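Long-range contacts in endonuclease and methylase LlaGI (Lactococcus lactis, PDB 5FFJ), which probably recognises a DNA sequence and either methylates it or, by ATP-driven translocation, cleaves the DNA, as a Type ISP restriction-modification enzyme: residues A[628-638]-A[783-794]; A[883-893]-A[930-941]. All coordinates share one frame; numbering follows the deposited sequence.

Contact 1 (A[628-638]-A[783-794]); sequences FVNQNPVSQAM and LLSYYIAAINIE
Tyr-787 and Phe-628 interlock as knobs into holes where the coupler region meets helix 783-797 of the methyltransferase. The short axes of 633-638 and 783-794 stand 11.5 Å apart at 135°. The tight part is buried around Tyr-787. Its ring sits among Phe-628, Val-634, Ser-635 and Met-638. With CG beside its backbone N (chi1 -72°), the ring reaches across to segment 628-638. There Tyr-787 OH lies 3.6 Å from Val-634 CG1 and is hydrogen-bonded to His-612 ND1 of helix 602-623. Val-634 CG1 also meets Leu-783 CD1, and Val-634 CG2 meets Tyr-786 CE1 at 3.8 Å. Leu-783 turns its methyls to Met-638 CE. The other end is the solvent side: Phe-628, Ile-791 and Glu-794 are partly exposed. Here Phe-628 fits among Tyr-787, Ala-790, Ile-791 and Glu-794. Ile-791 CG1 covers one face of the Phe-628 ring in a CH-pi contact, 3.9 Å from the centroid. Ala-790 CB meets the ring edge, and the Glu-794 carboxylate also lies there, its plane turned 50° from the ring. Between the two ends is Asn-632, whose OD1 caps the following helix at Ser-635 N. Asn-632 ND2 gives a hydrogen bond of 3.1 Å to Tyr-786 OH, which is tilted out of the amide plane.

Contact 2 (A[883-893]-A[930-941]); sequences SYVKNSKTTSV and SADGLRKSLFKE. With nucleotides of chain B.
The Tyr-884 ring carries Leu-934 CD1 over one face, 3.4 Å from the centroid in a CH-pi contact. Ser-883 OG, hydrogen-bonded to Ser-879 O, lies over the opposite face, and Ser-937 CB is at the edge, in plane. Leu-934 gets there with CG anti to its backbone N (chi1 173°). Beside the ring the backbones come close at Gly-933, whose CA makes a CA-H...O contact of 3.5 Å with Tyr-884 O. Asn-887 CB packs on the same CA. A type I turn from Val-885 to Ser-888 then leads to the Asp-932 carboxylate. Asp-932 OD1 accepts from Ser-888 OG at 2.6 Å, and Asp-932 OD2 accepts from Lys-889 N at 3.0 Å. Both oxygens use their syn lone pairs. Replacing Asp-932 by an alanine would probably leave Ser-888 OG and Lys-889 N without these acceptors and let the loop shift. Helix 932-941 belongs to the Rossmann-like methyltransferase fold, in the crossover between parallel strands 915-922 and 944-951. Its start faces the DNA. Ser-930 N and OG both bond to OP1 of DC9 of chain B, each at 2.7 Å. Ser-892 OG gives a 3.1 Å bond to N3 of DA7 of chain B, on the minor-groove side of the base.

Contacts 1 and 2 both involve the methyltransferase but lie far apart. Their centres are 40 Å from each other and their nearest atoms about 25 Å, so they do not touch. Both involve helices that connect strands of the mixed sheet. Contact 1 uses helix 783-797, which follows strand 776-780 and packs on the outermost strand 813-815. Contact 2 uses the helix before strand 944-951, toward the other end of the sheet. Contact 1 joins the coupler to the methyltransferase, and its nearest atom is about 11 Å from the bound DNA. Contact 2 lies within the methyltransferase range and touches the DNA directly, through backbone phosphates and base atoms.

Contact 1 (A[628-638]-A[783-794])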
loop_
_atom_site.group_PDB
_atom_site.type_symbol
_atom_site.label_atom_id
_atom_site.label_comp_id
_atom_site.label_asym_id
_atom_site.label_seq_id
_atom_site.Cartn_x
_atom_site.Cartn_y
_atom_site.Cartn_z
ATOM N N PHE A 628 -6.421 17.242 26.192
ATOM C CA PHE A 628 -5.376 17.346 25.177
ATOM C C PHE A 628 -5.807 18.303 24.073
ATOM O O PHE A 628 -4.996 19.059 23.536
ATOM C CB PHE A 628 -5.067 15.969 24.582
ATOM C CG PHE A 628 -4.021 15.991 23.494
ATOM C CD1 PHE A 628 -2.673 15.984 23.813
ATOM C CD2 PHE A 628 -4.384 16.007 22.153
ATOM C CE1 PHE A 628 -1.706 16.000 22.821
ATOM C CE2 PHE A 628 -3.419 16.022 21.156
ATOM C CZ PHE A 628 -2.080 16.019 21.492
ATOM N N VAL A 629 -7.094 18.255 23.739
ATOM C CA VAL A 629 -7.655 19.045 22.645
ATOM C C VAL A 629 -7.533 20.554 22.869
ATOM O O VAL A 629 -7.035 21.267 21.998
ATOM C CB VAL A 629 -9.147 18.673 22.417
ATOM C CG1 VAL A 629 -9.871 19.731 21.575
ATOM C CG2 VAL A 629 -9.251 17.294 21.765
ATOM N N ASN A 630 -7.986 21.047 24.019
ATOM C CA ASN A 630 -7.982 22.485 24.275
ATOM C C ASN A 630 -6.571 23.074 24.260
ATOM O O ASN A 630 -6.372 24.222 23.862
ATOM C CB ASN A 630 -8.655 22.794 25.616
ATOM C CG ASN A 630 -10.022 22.144 25.752
ATOM O OD1 ASN A 630 -10.380 21.648 26.820
ATOM N ND2 ASN A 630 -10.786 22.133 24.666
ATOM N N GLN A 631 -5.595 22.277 24.685
ATOM C CA GLN A 631 -4.215 22.739 24.779
ATOM C C GLN A 631 -3.549 22.848 23.407
ATOM O O GLN A 631 -2.878 23.836 23.113
ATOM C CB GLN A 631 -3.401 21.799 25.672
ATOM N N ASN A 632 -3.744 21.831 22.572
ATOM C CA ASN A 632 -3.030 21.723 21.298
ATOM C C ASN A 632 -3.418 22.816 20.296
ATOM O O ASN A 632 -4.582 23.214 20.235
ATOM C CB ASN A 632 -3.281 20.345 20.677
ATOM C CG ASN A 632 -2.650 20.200 19.305
ATOM O OD1 ASN A 632 -3.255 20.543 18.291
ATOM N ND2 ASN A 632 -1.426 19.690 19.269
ATOM N N PRO A 633 -2.442 23.305 19.507
ATOM C CA PRO A 633 -2.726 24.318 18.485
ATOM C C PRO A 633 -3.530 23.786 17.303
ATOM O O PRO A 633 -4.483 24.436 16.874
ATOM C CB PRO A 633 -1.329 24.746 18.031
ATOM C CG PRO A 633 -0.486 23.570 18.285
ATOM C CD PRO A 633 -0.996 23.024 19.579
ATOM N N VAL A 634 -3.140 22.630 16.773
ATOM C CA VAL A 634 -3.836 22.042 15.634
ATOM C C VAL A 634 -5.267 21.689 16.019
ATOM O O VAL A 634 -6.206 21.977 15.279
ATOM C CB VAL A 634 -3.118 20.783 15.114
ATOM C CG1 VAL A 634 -3.893 20.169 13.952
ATOM C CG2 VAL A 634 -1.694 21.122 14.690
ATOM N N SER A 635 -5.420 21.056 17.179
ATOM C CA SER A 635 -6.735 20.780 17.734
ATOM C C SER A 635 -7.544 22.062 17.784
ATOM O O SER A 635 -8.605 22.147 17.178
ATOM C CB SER A 635 -6.621 20.181 19.132
ATOM O OG SER A 635 -5.939 18.941 19.104
ATOM N N GLN A 636 -7.025 23.054 18.500
ATOM C CA GLN A 636 -7.660 24.365 18.587
ATOM C C GLN A 636 -7.937 24.934 17.198
ATOM O O GLN A 636 -9.021 25.456 16.942
ATOM C CB GLN A 636 -6.781 25.331 19.384
ATOM N N ALA A 637 -6.959 24.819 16.304
ATOM C CA ALA A 637 -7.113 25.300 14.934
ATOM C C ALA A 637 -8.224 24.539 14.222
ATOM O O ALA A 637 -8.958 25.110 13.415
ATOM C CB ALA A 637 -5.807 25.166 14.172
ATOM N N MET A 638 -8.339 23.251 14.525
ATOM C CA MET A 638 -9.414 22.434 13.984
ATOM C C MET A 638 -10.706 22.679 14.765
ATOM O O MET A 638 -11.782 22.776 14.183
ATOM C CB MET A 638 -9.042 20.951 14.029
ATOM C CG MET A 638 -7.913 20.541 13.090
ATOM S SD MET A 638 -8.366 20.644 11.347
ATOM C CE MET A 638 -7.309 19.376 10.652
ATOM N N LEU A 783 -1.923 14.240 9.943
ATOM C CA LEU A 783 -2.689 14.684 11.105
ATOM C C LEU A 783 -2.652 13.671 12.246
ATOM O O LEU A 783 -2.222 13.988 13.355
ATOM C CB LEU A 783 -4.140 14.952 10.702
ATOM C CG LEU A 783 -5.095 15.384 11.815
ATOM C CD1 LEU A 783 -4.694 16.735 12.382
ATOM C CD2 LEU A 783 -6.519 15.424 11.290
ATOM N N LEU A 784 -3.113 12.455 11.972
ATOM C CA LEU A 784 -3.216 11.423 13.000
ATOM C C LEU A 784 -1.856 11.001 13.542
ATOM O O LEU A 784 -1.743 10.597 14.699
ATOM C CB LEU A 784 -3.953 10.204 12.449
ATOM C CG LEU A 784 -5.469 10.214 12.653
ATOM C CD1 LEU A 784 -6.090 11.502 12.136
ATOM C CD2 LEU A 784 -6.097 9.009 11.974
ATOM N N SER A 785 -0.828 11.090 12.706
ATOM C CA SER A 785 0.519 10.746 13.133
ATOM C C SER A 785 1.076 11.838 14.041
ATOM O O SER A 785 1.870 11.564 14.940
ATOM C CB SER A 785 1.432 10.539 11.925
ATOM O OG SER A 785 0.926 9.520 11.079
ATOM N N TYR A 786 0.649 13.075 13.804
ATOM C CA TYR A 786 1.077 14.204 14.624
ATOM C C TYR A 786 0.514 14.101 16.040
ATOM O O TYR A 786 1.261 14.162 17.017
ATOM C CB TYR A 786 0.650 15.527 13.979
ATOM C CG TYR A 786 0.744 16.724 14.901
ATOM C CD1 TYR A 786 -0.304 17.059 15.749
ATOM C CD2 TYR A 786 1.876 17.527 14.916
ATOM C CE1 TYR A 786 -0.225 18.148 16.592
ATOM C CE2 TYR A 786 1.962 18.624 15.754
ATOM C CZ TYR A 786 0.911 18.928 16.591
ATOM O OH TYR A 786 0.999 20.018 17.425
ATOM N N TYR A 787 -0.807 13.958 16.139
ATOM C CA TYR A 787 -1.486 13.822 17.428
ATOM C C TYR A 787 -0.868 12.714 18.271
ATOM O O TYR A 787 -0.420 12.944 19.395
ATOM C CB TYR A 787 -2.975 13.521 17.226
ATOM C CG TYR A 787 -3.820 14.674 16.724
ATOM C CD1 TYR A 787 -3.433 15.994 16.916
ATOM C CD2 TYR A 787 -5.019 14.436 16.064
ATOM C CE1 TYR A 787 -4.213 17.042 16.460
ATOM C CE2 TYR A 787 -5.804 15.475 15.605
ATOM C CZ TYR A 787 -5.397 16.775 15.805
ATOM O OH TYR A 787 -6.181 17.810 15.347
ATOM N N ILE A 788 -0.861 11.508 17.715
ATOM C CA ILE A 788 -0.312 10.341 18.387
ATOM C C ILE A 788 1.130 10.576 18.820
ATOM O O ILE A 788 1.530 10.180 19.913
ATOM C CB ILE A 788 -0.391 9.105 17.470
ATOM C CG1 ILE A 788 -1.856 8.720 17.253
ATOM C CG2 ILE A 788 0.386 7.929 18.061
ATOM C CD1 ILE A 788 -2.071 7.705 16.161
ATOM N N ALA A 789 1.909 11.224 17.959
ATOM C CA ALA A 789 3.302 11.515 18.270
ATOM C C ALA A 789 3.408 12.466 19.456
ATOM O O ALA A 789 4.268 12.296 20.319
ATOM C CB ALA A 789 4.002 12.102 17.060
ATOM N N ALA A 790 2.534 13.467 19.491
ATOM C CA ALA A 790 2.514 14.423 20.592
ATOM C C ALA A 790 2.247 13.712 21.913
ATOM O O ALA A 790 3.052 13.791 22.839
ATOM C CB ALA A 790 1.466 15.499 20.347
ATOM N N ILE A 791 1.119 13.011 21.983
ATOM C CA ILE A 791 0.723 12.289 23.188
ATOM C C ILE A 791 1.830 11.360 23.677
ATOM O O ILE A 791 2.228 11.419 24.838
ATOM C CB ILE A 791 -0.552 11.452 22.953
ATOM C CG1 ILE A 791 -1.718 12.350 22.528
ATOM C CG2 ILE A 791 -0.923 10.669 24.217
ATOM C CD1 ILE A 791 -2.948 11.588 22.068
ATOM N N ASN A 792 2.320 10.505 22.784
ATOM C CA ASN A 792 3.327 9.509 23.136
ATOM C C ASN A 792 4.580 10.114 23.764
ATOM O O ASN A 792 5.247 9.470 24.573
ATOM C CB ASN A 792 3.712 8.697 21.901
ATOM C CG ASN A 792 2.688 7.631 21.565
ATOM O OD1 ASN A 792 2.942 6.437 21.727
ATOM N ND2 ASN A 792 1.516 8.059 21.110
ATOM N N ILE A 793 4.898 11.349 23.390
ATOM C CA ILE A 793 6.008 12.065 24.010
ATOM C C ILE A 793 5.533 12.693 25.316
ATOM O O ILE A 793 6.235 12.650 26.326
ATOM C CB ILE A 793 6.578 13.159 23.085
ATOM C CG1 ILE A 793 7.026 12.559 21.752
ATOM C CG2 ILE A 793 7.766 13.848 23.747
ATOM C CD1 ILE A 793 7.193 13.584 20.651
ATOM N N GLU A 794 4.337 13.275 25.284
ATOM C CA GLU A 794 3.737 13.867 26.474
ATOM C C GLU A 794 3.544 12.825 27.573
ATOM O O GLU A 794 3.804 13.089 28.746
ATOM C CB GLU A 794 2.392 14.510 26.130
ATOM C CG GLU A 794 2.493 15.770 25.291
ATOM C CD GLU A 794 1.135 16.274 24.846
ATOM O OE1 GLU A 794 0.118 15.699 25.287
ATOM O OE2 GLU A 794 1.083 17.243 24.058
#

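Contact 2 (A[883-893]-A[930-941])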
loop_
_atom_site.group_PDB
_atom_site.type_symbol
_atom_site.label_atom_id
_atom_site.label_comp_id
_atom_site.label_asym_id
_atom_site.label_seq_id
_atom_site.Cartn_x
_atom_site.Cartn_y
_atom_site.Cartn_z
ATOM N N SER A 883 24.880 19.427 -6.314
ATOM C CA SER A 883 25.760 18.599 -5.493
ATOM C C SER A 883 25.865 17.168 -6.013
ATOM O O SER A 883 26.835 16.809 -6.680
ATOM C CB SER A 883 25.268 18.583 -4.043
ATOM O OG SER A 883 23.919 18.156 -3.963
ATOM N N TYR A 884 24.858 16.360 -5.700
ATOM C CA TYR A 884 24.899 14.929 -5.985
ATOM C C TYR A 884 24.896 14.639 -7.484
ATOM O O TYR A 884 25.703 13.847 -7.971
ATOM C CB TYR A 884 23.712 14.230 -5.319
ATOM C CG TYR A 884 23.607 14.470 -3.826
ATOM C CD1 TYR A 884 24.731 14.764 -3.065
ATOM C CD2 TYR A 884 22.380 14.401 -3.180
ATOM C CE1 TYR A 884 24.635 14.982 -1.701
ATOM C CE2 TYR A 884 22.274 14.616 -1.819
ATOM C CZ TYR A 884 23.402 14.906 -1.085
ATOM O OH TYR A 884 23.290 15.119 0.270
ATOM N N VAL A 885 23.987 15.280 -8.211
ATOM C CA VAL A 885 23.841 15.031 -9.640
ATOM C C VAL A 885 25.054 15.528 -10.421
ATOM O O VAL A 885 25.491 14.891 -11.378
ATOM C CB VAL A 885 22.576 15.704 -10.192
ATOM C CG1 VAL A 885 22.441 15.446 -11.685
ATOM C CG2 VAL A 885 21.345 15.201 -9.450
ATOM N N LYS A 886 25.588 16.674 -10.009
ATOM C CA LYS A 886 26.715 17.288 -10.698
ATOM C C LYS A 886 27.957 16.400 -10.658
ATOM O O LYS A 886 28.681 16.290 -11.646
ATOM C CB LYS A 886 27.030 18.654 -10.083
ATOM C CG LYS A 886 28.168 19.397 -10.769
ATOM N N ASN A 887 28.194 15.764 -9.514
ATOM C CA ASN A 887 29.389 14.946 -9.328
ATOM C C ASN A 887 29.284 13.560 -9.959
ATOM O O ASN A 887 30.235 12.778 -9.908
ATOM C CB ASN A 887 29.690 14.798 -7.836
ATOM C CG ASN A 887 30.106 16.103 -7.191
ATOM O OD1 ASN A 887 31.212 16.599 -7.416
ATOM N ND2 ASN A 887 29.224 16.665 -6.375
ATOM N N SER A 888 28.136 13.257 -10.557
ATOM C CA SER A 888 27.891 11.926 -11.101
ATOM C C SER A 888 28.368 11.798 -12.544
ATOM O O SER A 888 28.422 12.783 -13.283
ATOM C CB SER A 888 26.403 11.588 -11.015
ATOM O OG SER A 888 26.197 10.193 -11.130
ATOM N N LYS A 889 28.708 10.572 -12.933
ATOM C CA LYS A 889 29.167 10.271 -14.287
ATOM C C LYS A 889 28.071 9.589 -15.104
ATOM O O LYS A 889 28.342 9.042 -16.174
ATOM C CB LYS A 889 30.401 9.359 -14.247
ATOM C CG LYS A 889 31.544 9.844 -13.366
ATOM C CD LYS A 889 32.462 10.807 -14.103
ATOM C CE LYS A 889 33.403 11.519 -13.141
ATOM N NZ LYS A 889 34.469 12.282 -13.850
ATOM N N THR A 890 26.837 9.627 -14.607
ATOM C CA THR A 890 25.807 8.701 -15.078
ATOM C C THR A 890 24.876 9.222 -16.183
ATOM O O THR A 890 24.636 8.510 -17.158
ATOM C CB THR A 890 24.928 8.231 -13.892
ATOM O OG1 THR A 890 24.011 7.230 -14.346
ATOM C CG2 THR A 890 24.152 9.390 -13.272
ATOM N N THR A 891 24.367 10.445 -16.036
ATOM C CA THR A 891 23.307 11.005 -16.903
ATOM C C THR A 891 21.920 10.399 -16.645
ATOM O O THR A 891 20.930 10.839 -17.233
ATOM C CB THR A 891 23.614 10.842 -18.416
ATOM O OG1 THR A 891 23.642 9.455 -18.779
ATOM C CG2 THR A 891 24.935 11.500 -18.772
ATOM N N SER A 892 21.854 9.392 -15.779
ATOM C CA SER A 892 20.581 8.859 -15.294
ATOM C C SER A 892 20.581 8.840 -13.768
ATOM O O SER A 892 21.160 7.943 -13.150
ATOM C CB SER A 892 20.331 7.455 -15.842
ATOM O OG SER A 892 19.098 6.943 -15.370
ATOM N N VAL A 893 19.911 9.823 -13.170
ATOM C CA VAL A 893 20.036 10.103 -11.743
ATOM C C VAL A 893 18.700 10.100 -11.001
ATOM O O VAL A 893 18.545 10.797 -9.998
ATOM C CB VAL A 893 20.702 11.472 -11.522
ATOM C CG1 VAL A 893 22.143 11.437 -11.967
ATOM C CG2 VAL A 893 19.946 12.548 -12.276
ATOM N N SER A 930 24.199 5.342 -9.955
ATOM C CA SER A 930 23.897 6.768 -10.003
ATOM C C SER A 930 24.183 7.494 -8.688
ATOM O O SER A 930 23.814 8.659 -8.532
ATOM C CB SER A 930 22.431 6.974 -10.394
ATOM O OG SER A 930 21.557 6.371 -9.455
ATOM N N ALA A 931 24.849 6.820 -7.753
ATOM C CA ALA A 931 25.155 7.412 -6.452
ATOM C C ALA A 931 26.645 7.707 -6.286
ATOM O O ALA A 931 27.099 8.018 -5.186
ATOM C CB ALA A 931 24.683 6.498 -5.333
ATOM N N ASP A 932 27.405 7.615 -7.372
ATOM C CA ASP A 932 28.836 7.895 -7.312
ATOM C C ASP A 932 29.088 9.347 -6.921
ATOM O O ASP A 932 30.093 9.661 -6.285
ATOM C CB ASP A 932 29.507 7.589 -8.652
ATOM C CG ASP A 932 28.912 8.384 -9.796
ATOM O OD1 ASP A 932 27.679 8.588 -9.797
ATOM O OD2 ASP A 932 29.676 8.806 -10.690
ATOM N N GLY A 933 28.170 10.231 -7.304
ATOM C CA GLY A 933 28.276 11.638 -6.965
ATOM C C GLY A 933 27.943 11.892 -5.508
ATOM O O GLY A 933 28.610 12.679 -4.836
ATOM N N LEU A 934 26.904 11.223 -5.020
ATOM C CA LEU A 934 26.502 11.344 -3.626
ATOM C C LEU A 934 27.637 10.916 -2.706
ATOM O O LEU A 934 27.876 11.535 -1.672
ATOM C CB LEU A 934 25.252 10.504 -3.355
ATOM C CG LEU A 934 24.795 10.379 -1.900
ATOM C CD1 LEU A 934 24.639 11.738 -1.241
ATOM C CD2 LEU A 934 23.484 9.617 -1.840
ATOM N N ARG A 935 28.342 9.857 -3.094
ATOM C CA ARG A 935 29.465 9.362 -2.307
ATOM C C ARG A 935 30.650 10.320 -2.394
ATOM O O ARG A 935 31.461 10.402 -1.471
ATOM C CB ARG A 935 29.878 7.963 -2.775
ATOM C CG ARG A 935 28.809 6.901 -2.557
ATOM C CD ARG A 935 29.346 5.497 -2.775
ATOM N NE ARG A 935 29.761 5.250 -4.156
ATOM C CZ ARG A 935 28.940 4.880 -5.136
ATOM N NH1 ARG A 935 27.643 4.722 -4.906
ATOM N NH2 ARG A 935 29.418 4.672 -6.357
ATOM N N LYS A 936 30.746 11.042 -3.507
ATOM C CA LYS A 936 31.789 12.046 -3.675
ATOM C C LYS A 936 31.491 13.245 -2.781
ATOM O O LYS A 936 32.402 13.854 -2.219
ATOM C CB LYS A 936 31.897 12.477 -5.143
ATOM C CG LYS A 936 33.010 13.477 -5.427
ATOM C CD LYS A 936 33.328 13.544 -6.917
ATOM C CE LYS A 936 34.262 14.697 -7.250
ATOM N NZ LYS A 936 33.579 16.020 -7.178
ATOM N N SER A 937 30.209 13.566 -2.643
ATOM C CA SER A 937 29.775 14.684 -1.811
ATOM C C SER A 937 29.939 14.385 -0.324
ATOM O O SER A 937 30.580 15.145 0.399
ATOM C CB SER A 937 28.313 15.034 -2.106
ATOM O OG SER A 937 28.160 15.521 -3.428
ATOM N N LEU A 938 29.356 13.276 0.126
ATOM C CA LEU A 938 29.381 12.908 1.538
ATOM C C LEU A 938 30.806 12.808 2.079
ATOM O O LEU A 938 31.039 13.016 3.268
ATOM C CB LEU A 938 28.653 11.578 1.758
ATOM C CG LEU A 938 27.143 11.553 1.501
ATOM C CD1 LEU A 938 26.626 10.127 1.581
ATOM C CD2 LEU A 938 26.397 12.446 2.480
ATOM N N PHE A 939 31.757 12.492 1.207
ATOM C CA PHE A 939 33.146 12.344 1.623
ATOM C C PHE A 939 33.798 13.710 1.821
ATOM O O PHE A 939 34.730 13.855 2.613
ATOM C CB PHE A 939 33.925 11.523 0.596
ATOM C CG PHE A 939 35.249 11.017 1.098
ATOM C CD1 PHE A 939 35.335 10.333 2.300
ATOM C CD2 PHE A 939 36.402 11.204 0.356
ATOM C CE1 PHE A 939 36.550 9.863 2.761
ATOM C CE2 PHE A 939 37.621 10.732 0.810
ATOM C CZ PHE A 939 37.694 10.061 2.013
ATOM N N LYS A 940 33.298 14.707 1.095
ATOM C CA LYS A 940 33.778 16.080 1.229
ATOM C C LYS A 940 32.979 16.841 2.284
ATOM O O LYS A 940 33.548 17.571 3.095
ATOM C CB LYS A 940 33.696 16.813 -0.116
ATOM C CG LYS A 940 34.678 16.314 -1.167
ATOM C CD LYS A 940 34.572 17.120 -2.456
ATOM C CE LYS A 940 35.645 16.715 -3.456
ATOM N NZ LYS A 940 35.597 17.550 -4.690
ATOM N N GLU A 941 31.662 16.665 2.272
ATOM C CA GLU A 941 30.779 17.407 3.170
ATOM C C GLU A 941 30.880 16.948 4.623
ATOM O O GLU A 941 30.420 17.645 5.529
ATOM C CB GLU A 941 29.326 17.288 2.705
ATOM C CG GLU A 941 29.052 17.926 1.353
ATOM C CD GLU A 941 27.571 18.060 1.057
ATOM O OE1 GLU A 941 26.758 17.929 1.997
ATOM O OE2 GLU A 941 27.220 18.294 -0.119
ATOM P P DA B 7 23.470 4.692 -22.423
ATOM O OP1 DA B 7 24.838 5.208 -22.281
ATOM O OP2 DA B 7 23.265 3.359 -23.011
ATOM O "O5'" DA B 7 22.765 4.730 -20.999
ATOM C "C5'" DA B 7 23.122 5.721 -20.040
ATOM C "C4'" DA B 7 22.195 5.680 -18.837
ATOM O "O4'" DA B 7 20.817 5.820 -19.276
ATOM C "C3'" DA B 7 22.246 4.380 -18.021
ATOM O "O3'" DA B 7 22.552 4.671 -16.650
ATOM C "C2'" DA B 7 20.848 3.781 -18.196
ATOM C "C1'" DA B 7 20.011 5.016 -18.456
ATOM N N9 DA B 7 18.731 4.766 -19.119
ATOM C C8 DA B 7 18.500 3.998 -20.228
ATOM N N7 DA B 7 17.238 3.962 -20.594
ATOM C C5 DA B 7 16.597 4.762 -19.661
ATOM C C6 DA B 7 15.247 5.135 -19.492
ATOM N N6 DA B 7 14.263 4.727 -20.298
ATOM N N1 DA B 7 14.948 5.944 -18.456
ATOM C C2 DA B 7 15.936 6.352 -17.649
ATOM N N3 DA B 7 17.235 6.071 -17.707
ATOM C C4 DA B 7 17.502 5.264 -18.746
ATOM P P DT B 8 23.408 3.643 -15.761
ATOM O OP1 DT B 8 24.605 4.358 -15.262
ATOM O OP2 DT B 8 23.585 2.394 -16.534
ATOM O "O5'" DT B 8 22.443 3.315 -14.526
ATOM C "C5'" DT B 8 21.781 4.378 -13.828
ATOM C "C4'" DT B 8 20.754 3.836 -12.846
ATOM O "O4'" DT B 8 19.429 3.838 -13.472
ATOM C "C3'" DT B 8 20.977 2.393 -12.407
ATOM O "O3'" DT B 8 20.486 2.182 -11.083
ATOM C "C2'" DT B 8 20.169 1.636 -13.445
ATOM C "C1'" DT B 8 18.929 2.510 -13.514
ATOM N N1 DT B 8 18.067 2.332 -14.748
ATOM C C2 DT B 8 16.736 2.685 -14.689
ATOM O O2 DT B 8 16.207 3.138 -13.690
ATOM N N3 DT B 8 16.039 2.497 -15.849
ATOM C C4 DT B 8 16.517 1.998 -17.036
ATOM O O4 DT B 8 15.798 1.871 -18.015
ATOM C C5 DT B 8 17.918 1.635 -17.037
ATOM C C7 DT B 8 18.563 1.071 -18.275
ATOM C C6 DT B 8 18.617 1.817 -15.907
ATOM P P DC B 9 21.426 2.444 -9.806
ATOM O OP1 DC B 9 22.007 3.797 -9.960
ATOM O OP2 DC B 9 22.332 1.283 -9.659
ATOM O "O5'" DC B 9 20.401 2.431 -8.571
ATOM C "C5'" DC B 9 19.477 3.510 -8.399
ATOM C "C4'" DC B 9 18.051 3.002 -8.223
ATOM O "O4'" DC B 9 17.555 2.469 -9.488
ATOM C "C3'" DC B 9 17.880 1.873 -7.197
ATOM O "O3'" DC B 9 16.799 2.161 -6.313
ATOM C "C2'" DC B 9 17.605 0.646 -8.062
ATOM C "C1'" DC B 9 16.863 1.266 -9.229
ATOM N N1 DC B 9 16.826 0.425 -10.487
ATOM C C2 DC B 9 15.619 0.260 -11.184
ATOM O O2 DC B 9 14.593 0.805 -10.758
ATOM N N3 DC B 9 15.606 -0.497 -12.312
ATOM C C4 DC B 9 16.729 -1.072 -12.746
ATOM N N4 DC B 9 16.668 -1.807 -13.865
ATOM C C5 DC B 9 17.964 -0.917 -12.053
ATOM C C6 DC B 9 17.967 -0.169 -10.942
#